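Local coordinates for protein fervidolysin (Fervidobacterium pennivorans, PDB 1R6V) that degrades keratin into peptides as a subtilisin-like serine protease, allowing its bacterium to grow on native feathers, at residues K54-L59 with V64-L69. The protein carries 1 engineered substitution. Sequence-based numbering, arbitrary orientation.
Sequences KVVLEL and VVSIKL
Lys54 and Lys68 pair at one end of an antiparallel beta hairpin, and Leu59 and Val64 pair at the other, next to the turn. Six backbone hydrogen bonds join the strands. Lys54 and Lys68 exchange two, with Lys68 N to Lys54 O at 2.8 Å. Leu59 and Val64 exchange two more. Leu59 N approaches Val64 O almost end-on (2.8 Å). The return bond from Val64 N to Leu59 O is longer, 3.2 Å, with its donor above the carbonyl plane.

A classic-type beta bulge interrupts the register. Val56 and Leu57 face Ser66: Val56 N donates to Ser66 O (3.0 Å), while Ser66 N donates to Leu57 O (2.9 Å). The extra residue, Val56, has its CG1 3.9 Å from Lys68 CB.

Apolar contact on one face joins Val55 and Val65, crossing at about a right angle. Their CG1 methyls, both anti to the backbone N (chi1 172° and 173°), meet at 3.6 Å. Glu58 lies alongside Val65, with OE2 3.6 Å from Val65 CG2. A water donates to OE2; OE1 salt-bridges Arg41.

The hairpin lies in the N-terminal prodomain, assigned to the propeptide. Strand 54-59 edges its four-stranded antiparallel sheet, and strand 64-68 also pairs with strand 33-38. Helix 41-51 packs on the Val55, Val65 and Ile67 face. Leu57, Leu59 and Ser66 meet helix 246-258 of the catalytic domain on the other, consistent with propeptide packing in subtilisin relatives.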
ATOM      1  N   LYS A  54     -13.411   4.544  20.170  1.00 21.36           N
ATOM      2  CA  LYS A  54     -14.361   3.466  20.025  1.00 21.97           C
ATOM      3  C   LYS A  54     -13.963   2.587  18.858  1.00 19.89           C
ATOM      4  O   LYS A  54     -13.712   3.081  17.760  1.00 17.05           O
ATOM      5  CB  LYS A  54     -15.772   3.999  19.772  1.00 24.23           C
ATOM      6  CG  LYS A  54     -16.775   2.877  19.583  1.00 27.43           C
ATOM      7  CD  LYS A  54     -18.153   3.395  19.283  1.00 29.60           C
ATOM      8  CE  LYS A  54     -18.194   4.183  17.990  1.00 29.65           C
ATOM      9  NZ  LYS A  54     -19.615   4.447  17.590  1.00 32.02           N
ATOM     10  N   VAL A  55     -13.895   1.290  19.112  1.00 18.17           N
ATOM     11  CA  VAL A  55     -13.564   0.320  18.074  1.00 19.91           C
ATOM     12  C   VAL A  55     -14.768   0.238  17.141  1.00 19.76           C
ATOM     13  O   VAL A  55     -15.884   0.012  17.602  1.00 19.96           O
ATOM     14  CB  VAL A  55     -13.315  -1.076  18.684  1.00 19.59           C
ATOM     15  CG1 VAL A  55     -13.171  -2.117  17.581  1.00 18.62           C
ATOM     16  CG2 VAL A  55     -12.063  -1.045  19.548  1.00 22.83           C
ATOM     17  N   VAL A  56     -14.550   0.435  15.839  1.00 18.41           N
ATOM     18  CA  VAL A  56     -15.643   0.369  14.878  1.00 17.64           C
ATOM     19  C   VAL A  56     -15.512  -0.791  13.901  1.00 19.31           C
ATOM     20  O   VAL A  56     -16.479  -1.141  13.227  1.00 20.22           O
ATOM     21  CB  VAL A  56     -15.764   1.678  14.067  1.00 18.69           C
ATOM     22  CG1 VAL A  56     -16.241   2.810  14.974  1.00 17.27           C
ATOM     23  CG2 VAL A  56     -14.422   2.029  13.456  1.00 18.64           C
ATOM     24  N   LEU A  57     -14.325  -1.384  13.821  1.00 16.54           N
ATOM     25  CA  LEU A  57     -14.107  -2.510  12.921  1.00 16.51           C
ATOM     26  C   LEU A  57     -13.007  -3.383  13.475  1.00 14.90           C
ATOM     27  O   LEU A  57     -11.975  -2.883  13.932  1.00 15.24           O
ATOM     28  CB  LEU A  57     -13.689  -2.023  11.525  1.00 19.14           C
ATOM     29  CG  LEU A  57     -13.453  -3.079  10.441  1.00 22.09           C
ATOM     30  CD1 LEU A  57     -14.743  -3.817  10.104  1.00 20.47           C
ATOM     31  CD2 LEU A  57     -12.924  -2.374   9.205  1.00 23.36           C
ATOM     32  N   GLU A  58     -13.249  -4.687  13.459  1.00 14.04           N
ATOM     33  CA  GLU A  58     -12.264  -5.659  13.895  1.00 15.85           C
ATOM     34  C   GLU A  58     -12.038  -6.577  12.705  1.00 15.77           C
ATOM     35  O   GLU A  58     -12.994  -7.111  12.138  1.00 16.29           O
ATOM     36  CB  GLU A  58     -12.780  -6.483  15.067  1.00 18.22           C
ATOM     37  CG  GLU A  58     -12.992  -5.673  16.323  1.00 19.29           C
ATOM     38  CD  GLU A  58     -12.157  -6.161  17.498  1.00 21.26           C
ATOM     39  OE1 GLU A  58     -12.630  -6.011  18.643  1.00 19.85           O
ATOM     40  OE2 GLU A  58     -11.038  -6.688  17.295  1.00 20.39           O
ATOM     41  N   LEU A  59     -10.774  -6.749  12.324  1.00 15.29           N
ATOM     42  CA  LEU A  59     -10.413  -7.602  11.194  1.00 15.64           C
ATOM     43  C   LEU A  59      -9.344  -8.562  11.669  1.00 15.79           C
ATOM     44  O   LEU A  59      -8.174  -8.404  11.363  1.00 14.49           O
ATOM     45  CB  LEU A  59      -9.859  -6.747  10.054  1.00 18.78           C
ATOM     46  CG  LEU A  59     -10.910  -5.874   9.381  1.00 21.99           C
ATOM     47  CD1 LEU A  59     -10.227  -4.971   8.369  1.00 24.45           C
ATOM     48  CD2 LEU A  59     -11.961  -6.769   8.702  1.00 23.74           C
ATOM     49  N   VAL A  64      -6.093  -6.330  12.572  1.00 14.12           N
ATOM     50  CA  VAL A  64      -6.308  -4.894  12.503  1.00 14.57           C
ATOM     51  C   VAL A  64      -7.572  -4.521  13.233  1.00 14.08           C
ATOM     52  O   VAL A  64      -8.555  -5.255  13.205  1.00 13.26           O
ATOM     53  CB  VAL A  64      -6.451  -4.399  11.037  1.00 15.25           C
ATOM     54  CG1 VAL A  64      -7.005  -2.970  11.013  1.00 15.81           C
ATOM     55  CG2 VAL A  64      -5.098  -4.428  10.347  1.00 15.16           C
ATOM     56  N   VAL A  65      -7.517  -3.395  13.932  1.00 13.54           N
ATOM     57  CA  VAL A  65      -8.677  -2.854  14.624  1.00 16.26           C
ATOM     58  C   VAL A  65      -8.704  -1.390  14.196  1.00 16.29           C
ATOM     59  O   VAL A  65      -7.664  -0.729  14.223  1.00 17.55           O
ATOM     60  CB  VAL A  65      -8.521  -2.858  16.163  1.00 16.65           C
ATOM     61  CG1 VAL A  65      -9.694  -2.107  16.793  1.00 19.50           C
ATOM     62  CG2 VAL A  65      -8.465  -4.279  16.701  1.00 18.54           C
ATOM     63  N   SER A  66      -9.864  -0.883  13.789  1.00 14.99           N
ATOM     64  CA  SER A  66      -9.973   0.523  13.411  1.00 16.90           C
ATOM     65  C   SER A  66     -10.631   1.202  14.613  1.00 16.30           C
ATOM     66  O   SER A  66     -11.607   0.690  15.160  1.00 18.00           O
ATOM     67  CB  SER A  66     -10.839   0.685  12.154  1.00 18.69           C
ATOM     68  OG  SER A  66     -12.165   0.270  12.406  1.00 31.84           O
ATOM     69  N   ILE A  67     -10.080   2.342  15.022  1.00 14.74           N
ATOM     70  CA  ILE A  67     -10.572   3.078  16.189  1.00 14.75           C
ATOM     71  C   ILE A  67     -11.011   4.490  15.852  1.00 16.48           C
ATOM     72  O   ILE A  67     -10.235   5.278  15.321  1.00 15.94           O
ATOM     73  CB  ILE A  67      -9.469   3.181  17.266  1.00 15.09           C
ATOM     74  CG1 ILE A  67      -8.977   1.782  17.638  1.00 14.88           C
ATOM     75  CG2 ILE A  67      -9.990   3.962  18.493  1.00 15.57           C
ATOM     76  CD1 ILE A  67      -7.794   1.779  18.600  1.00 16.22           C
ATOM     77  N   LYS A  68     -12.262   4.816  16.162  1.00 17.60           N
ATOM     78  CA  LYS A  68     -12.774   6.160  15.925  1.00 19.46           C
ATOM     79  C   LYS A  68     -12.289   6.994  17.122  1.00 20.46           C
ATOM     80  O   LYS A  68     -12.378   6.549  18.266  1.00 19.73           O
ATOM     81  CB  LYS A  68     -14.298   6.127  15.877  1.00 24.01           C
ATOM     82  CG  LYS A  68     -14.893   7.244  15.077  1.00 28.78           C
ATOM     83  CD  LYS A  68     -16.399   7.233  15.168  1.00 32.08           C
ATOM     84  CE  LYS A  68     -16.972   8.137  14.105  1.00 35.16           C
ATOM     85  NZ  LYS A  68     -16.218   9.420  14.038  1.00 38.04           N
ATOM     86  N   LEU A  69     -11.793   8.199  16.853  1.00 20.71           N
ATOM     87  CA  LEU A  69     -11.228   9.064  17.896  1.00 23.88           C
ATOM     88  C   LEU A  69     -12.137   9.938  18.769  1.00 26.82           C
ATOM     89  O   LEU A  69     -11.697  10.461  19.796  1.00 27.61           O
ATOM     90  CB  LEU A  69     -10.157   9.959  17.271  1.00 22.61           C
ATOM     91  CG  LEU A  69      -9.025   9.192  16.578  1.00 21.29           C
ATOM     92  CD1 LEU A  69      -8.026  10.173  15.980  1.00 17.80           C
ATOM     93  CD2 LEU A  69      -8.340   8.283  17.583  1.00 22.77           C
TER
HETATM   94  O   HOH W   1      -9.291  -7.731  15.378  1.00 22.41           O